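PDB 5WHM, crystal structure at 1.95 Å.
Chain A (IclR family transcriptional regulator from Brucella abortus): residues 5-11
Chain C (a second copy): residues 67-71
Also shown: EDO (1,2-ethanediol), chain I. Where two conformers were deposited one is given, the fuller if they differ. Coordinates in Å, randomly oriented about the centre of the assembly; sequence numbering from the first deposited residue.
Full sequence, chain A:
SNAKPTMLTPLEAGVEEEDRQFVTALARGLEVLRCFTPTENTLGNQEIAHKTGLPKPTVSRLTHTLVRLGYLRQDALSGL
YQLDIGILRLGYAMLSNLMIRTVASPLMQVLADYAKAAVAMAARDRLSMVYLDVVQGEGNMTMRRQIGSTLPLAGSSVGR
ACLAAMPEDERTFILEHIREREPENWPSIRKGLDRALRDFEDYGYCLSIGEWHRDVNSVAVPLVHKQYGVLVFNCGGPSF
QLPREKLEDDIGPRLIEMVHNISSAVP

Chain A (5-11) PTMLTPL
Chain C (67-71) VRLGY

The C-terminal end of a helix leaves carbonyl groups without partners from the helix itself, and a neighbouring extended segment can satisfy them; two copies of an IclR family transcriptional regulator give a worked example. Val67(C) and Arg68(C), at -66/-46° and -62/-29°, lie in a helix that begins earlier in the chain, and Leu69(C) follows at -84/-16°. Gly70(C) then leaves helical space with phi/psi of 94/9°, and Tyr71(C) follows at -89/-27°. The positive phi belongs to a Schellman motif, in which Gly70(C) N bonds back to Val67(C) O at 3.1 Å. The chain A stretch has no regular secondary structure. Pro5(A), Thr6(A) and Met7(A) are extended, with phi/psi of -67/150°, -57/136° and -63/128°; Leu8(A) turns at -85/-29°, Thr9(A) opens to -144/72°, and Pro10(A) and Leu11(A) turn again at -73/-16° and -88/-3°.

The register is set by Thr6(A) beside Arg68(C), CA to CA 5.3 Å, and Met7(A) beside Leu69(C), CA to CA 5.6 Å, so the two chains advance in the same direction over this short overlap. One direct hydrogen bond joins them: Met7(A) N donates to Arg68(C) O at 3.0 Å, with a nearly straight N-H...O angle of 171°. Because both groups belong to the backbone, the bond fixes the chains without depending on a rotamer.

Water extends this polar link. One molecule donates to Val67(C) O at 2.7 Å and also lies 2.8 Å from Thr6(A) OG1. A second donates to both Met7(A) O and Leu69(C) O, each at 2.8 Å, joining two carbonyls that could not bond to each other directly.

The two stretches bury 302 Å² in all, both sides summed, and part of the contact is apolar. Met7(A), a selenomethionine, points its CA-to-CB bond toward chain C. Its chi angles are -68° (m), 171° (t) and 112°, the last between wells, and its SE lies 4.3 Å from Leu69(C) CD2. Leu69(C) starts away from chain A, but its m,t rotamer (-70°, 169°) brings its end nearer, and CD2 comes within 3.4 Å of Pro10(A) CB. The C-gamma-endo ring of Pro10(A) thus meets the same methyl as the selenium.

Thr6(A), with chi1 at -53° (m), makes a different van der Waals contact, of a methyl with backbone at the helix end: CG2 lies 3.5 Å from Arg68(C) O and 3.7 Å from Gly70(C) N.

Arg68(C) adds a flat, charged group to the side-chain packing. With chi angles of -72° (m), -159° (t), 62° (p) and -166°, its guanidinium has Met7(A) CE over one face, 3.9 Å from NH2. A methyl can cover that face while NH1 and NH2 are hydrogen-bonded elsewhere in the structure.

Glycine at position 70 suits both fold and contact. An ideal CB would jam against the preceding carbonyl oxygen and lie only 3.1 Å from Thr6(A) CG2. Nearby, an ethanediol, probably from the crystallisation liquor, places O2 3.2 Å from Thr6(A) OG1, and O1 lies 3.4 Å from Gly70(C) O, at best a weak hydrogen bond.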

ATOM      1  N   PRO A   5     -12.096   2.575 -21.584  1.00 67.88           N
ATOM      2  CA  PRO A   5     -10.981   3.157 -20.822  1.00 63.13           C
ATOM      3  C   PRO A   5     -11.368   3.349 -19.363  1.00 57.46           C
ATOM      4  O   PRO A   5     -12.540   3.541 -19.027  1.00 56.06           O
ATOM      5  CB  PRO A   5     -10.721   4.502 -21.513  1.00 67.61           C
ATOM      6  CG  PRO A   5     -12.015   4.847 -22.197  1.00 71.69           C
ATOM      7  CD  PRO A   5     -12.639   3.536 -22.574  1.00 71.45           C
ATOM      8  N   THR A   6     -10.367   3.262 -18.485  1.00 49.97           N
ATOM      9  CA  THR A   6     -10.580   3.528 -17.067  1.00 42.43           C
ATOM     10  C   THR A   6     -11.162   4.920 -16.852  1.00 44.24           C
ATOM     11  O   THR A   6     -10.730   5.902 -17.485  1.00 43.24           O
ATOM     12  CB  THR A   6      -9.262   3.387 -16.307  1.00 42.68           C
ATOM     13  OG1 THR A   6      -8.701   2.108 -16.628  1.00 47.18           O
ATOM     14  CG2 THR A   6      -9.510   3.463 -14.803  1.00 34.79           C
HETATM   15  N   MSE A   7     -12.162   4.985 -15.974  1.00 40.98           N
HETATM   16  CA  MSE A   7     -12.833   6.234 -15.631  1.00 43.00           C
HETATM   17  C   MSE A   7     -11.909   7.239 -14.963  1.00 45.23           C
HETATM   18  O   MSE A   7     -11.231   6.936 -13.962  1.00 38.01           O
HETATM   19  CB  MSE A   7     -14.009   5.957 -14.703  1.00 38.59           C
HETATM   20  CG  MSE A   7     -15.143   5.204 -15.345  1.00 39.03           C
HETATM   21 SE   MSE A   7     -16.429   4.695 -13.969  0.58 38.86          SE
HETATM   22  CE  MSE A   7     -17.922   5.845 -14.504  1.00 43.51           C
ATOM     23  N   LEU A   8     -11.904   8.445 -15.523  1.00 43.67           N
ATOM     24  CA  LEU A   8     -11.125   9.537 -14.967  1.00 44.49           C
ATOM     25  C   LEU A   8     -11.885  10.262 -13.871  1.00 52.92           C
ATOM     26  O   LEU A   8     -11.264  10.849 -12.976  1.00 43.80           O
ATOM     27  CB  LEU A   8     -10.750  10.537 -16.079  1.00 48.67           C
ATOM     28  CG  LEU A   8      -9.768   9.999 -17.122  1.00 49.49           C
ATOM     29  CD1 LEU A   8      -9.517  10.983 -18.233  1.00 54.08           C
ATOM     30  CD2 LEU A   8      -8.455   9.580 -16.450  1.00 47.92           C
ATOM     31  N   THR A   9     -13.219  10.263 -13.949  1.00 44.98           N
ATOM     32  CA  THR A   9     -14.058  11.126 -13.113  1.00 51.96           C
ATOM     33  C   THR A   9     -15.318  10.358 -12.759  1.00 48.22           C
ATOM     34  O   THR A   9     -16.420  10.669 -13.233  1.00 47.58           O
ATOM     35  CB  THR A   9     -14.399  12.446 -13.821  1.00 57.67           C
ATOM     36  OG1 THR A   9     -15.015  12.212 -15.107  1.00 59.42           O
ATOM     37  CG2 THR A   9     -13.162  13.329 -13.988  1.00 60.27           C
ATOM     38  N   PRO A  10     -15.197   9.354 -11.895  1.00 40.91           N
ATOM     39  CA  PRO A  10     -16.317   8.418 -11.700  1.00 40.70           C
ATOM     40  C   PRO A  10     -17.489   8.996 -10.927  1.00 40.57           C
ATOM     41  O   PRO A  10     -18.560   8.370 -10.922  1.00 45.29           O
ATOM     42  CB  PRO A  10     -15.673   7.251 -10.933  1.00 36.70           C
ATOM     43  CG  PRO A  10     -14.488   7.866 -10.226  1.00 37.64           C
ATOM     44  CD  PRO A  10     -14.008   9.002 -11.092  1.00 39.84           C
ATOM     45  N   LEU A  11     -17.313  10.114 -10.227  1.00 41.62           N
ATOM     46  CA  LEU A  11     -18.424  10.769  -9.542  1.00 56.20           C
ATOM     47  C   LEU A  11     -19.157  11.761 -10.440  1.00 64.17           C
ATOM     48  O   LEU A  11     -20.151  12.352 -10.003  1.00 67.88           O
ATOM     49  CB  LEU A  11     -17.936  11.493  -8.269  1.00 53.57           C
ATOM     50  CG  LEU A  11     -17.194  10.673  -7.185  1.00 52.15           C
ATOM     51  CD1 LEU A  11     -16.842  11.523  -5.954  1.00 49.03           C
ATOM     52  CD2 LEU A  11     -17.967   9.446  -6.776  1.00 46.08           C
TER
ATOM     53  N   VAL C  67     -13.137  -2.878 -11.937  1.00 19.94           N
ATOM     54  CA  VAL C  67     -12.355  -2.755 -13.173  1.00 24.38           C
ATOM     55  C   VAL C  67     -12.556  -1.383 -13.822  1.00 26.86           C
ATOM     56  O   VAL C  67     -11.591  -0.722 -14.224  1.00 21.99           O
ATOM     57  CB  VAL C  67     -12.698  -3.905 -14.136  1.00 22.52           C
ATOM     58  CG1 VAL C  67     -12.013  -3.689 -15.523  1.00 27.91           C
ATOM     59  CG2 VAL C  67     -12.286  -5.248 -13.489  1.00 21.70           C
ATOM     60  N   ARG C  68     -13.802  -0.924 -13.934  0.52 25.92           N
ATOM     61  CA  ARG C  68     -13.990   0.377 -14.581  0.52 24.77           C
ATOM     62  C   ARG C  68     -13.294   1.487 -13.802  0.52 26.05           C
ATOM     63  O   ARG C  68     -12.861   2.482 -14.391  0.52 25.50           O
ATOM     64  CB  ARG C  68     -15.474   0.699 -14.746  0.52 24.41           C
ATOM     65  CG  ARG C  68     -16.151  -0.141 -15.804  0.52 26.04           C
ATOM     66  CD  ARG C  68     -17.432   0.510 -16.309  0.52 28.95           C
ATOM     67  NE  ARG C  68     -17.183   1.799 -16.949  0.52 29.05           N
ATOM     68  CZ  ARG C  68     -18.138   2.677 -17.237  0.52 32.67           C
ATOM     69  NH1 ARG C  68     -19.400   2.390 -16.920  0.52 22.46           N
ATOM     70  NH2 ARG C  68     -17.829   3.838 -17.825  0.52 30.33           N
ATOM     71  N   LEU C  69     -13.172   1.328 -12.485  1.00 22.51           N
ATOM     72  CA  LEU C  69     -12.580   2.348 -11.641  1.00 22.47           C
ATOM     73  C   LEU C  69     -11.057   2.277 -11.605  1.00 23.82           C
ATOM     74  O   LEU C  69     -10.441   3.245 -11.177  1.00 23.34           O
ATOM     75  CB  LEU C  69     -13.123   2.208 -10.199  1.00 23.36           C
ATOM     76  CG  LEU C  69     -14.597   2.563  -9.929  1.00 26.24           C
ATOM     77  CD1 LEU C  69     -15.019   2.083  -8.491  1.00 24.02           C
ATOM     78  CD2 LEU C  69     -14.762   4.049 -10.073  1.00 25.84           C
ATOM     79  N   GLY C  70     -10.453   1.165 -12.032  1.00 23.39           N
ATOM     80  CA  GLY C  70      -9.006   1.016 -11.992  1.00 24.53           C
ATOM     81  C   GLY C  70      -8.462   0.324 -10.755  1.00 22.19           C
ATOM     82  O   GLY C  70      -7.244   0.346 -10.560  1.00 21.83           O
ATOM     83  N   TYR C  71      -9.319  -0.261  -9.900  1.00 18.75           N
ATOM     84  CA  TYR C  71      -8.839  -1.034  -8.736  1.00 20.80           C
ATOM     85  C   TYR C  71      -8.598  -2.498  -9.052  1.00 21.60           C
ATOM     86  O   TYR C  71      -7.842  -3.167  -8.329  1.00 21.78           O
ATOM     87  CB  TYR C  71      -9.842  -0.970  -7.575  1.00 17.67           C
ATOM     88  CG  TYR C  71     -10.102   0.452  -7.163  1.00 23.16           C
ATOM     89  CD1 TYR C  71      -9.083   1.227  -6.586  1.00 22.58           C
ATOM     90  CD2 TYR C  71     -11.370   1.029  -7.342  1.00 21.23           C
ATOM     91  CE1 TYR C  71      -9.305   2.549  -6.233  1.00 18.70           C
ATOM     92  CE2 TYR C  71     -11.601   2.355  -6.983  1.00 21.84           C
ATOM     93  CZ  TYR C  71     -10.556   3.098  -6.427  1.00 23.06           C
ATOM     94  OH  TYR C  71     -10.765   4.408  -6.048  1.00 23.63           O
TER
HETATM   95  C1  EDO I 301      -5.087   1.328 -12.878  1.00 61.09           C
HETATM   96  O1  EDO I 301      -5.667   2.586 -12.521  1.00 57.44           O
HETATM   97  C2  EDO I 301      -4.779   1.294 -14.372  1.00 65.76           C
HETATM   98  O2  EDO I 301      -5.974   1.590 -15.108  1.00 67.53           O
HETATM   99  O   HOH W   1     -10.345  -0.143 -16.559  1.00 42.70           O
HETATM  100  O   HOH W   2     -11.384   5.835 -11.369  1.00 39.95           O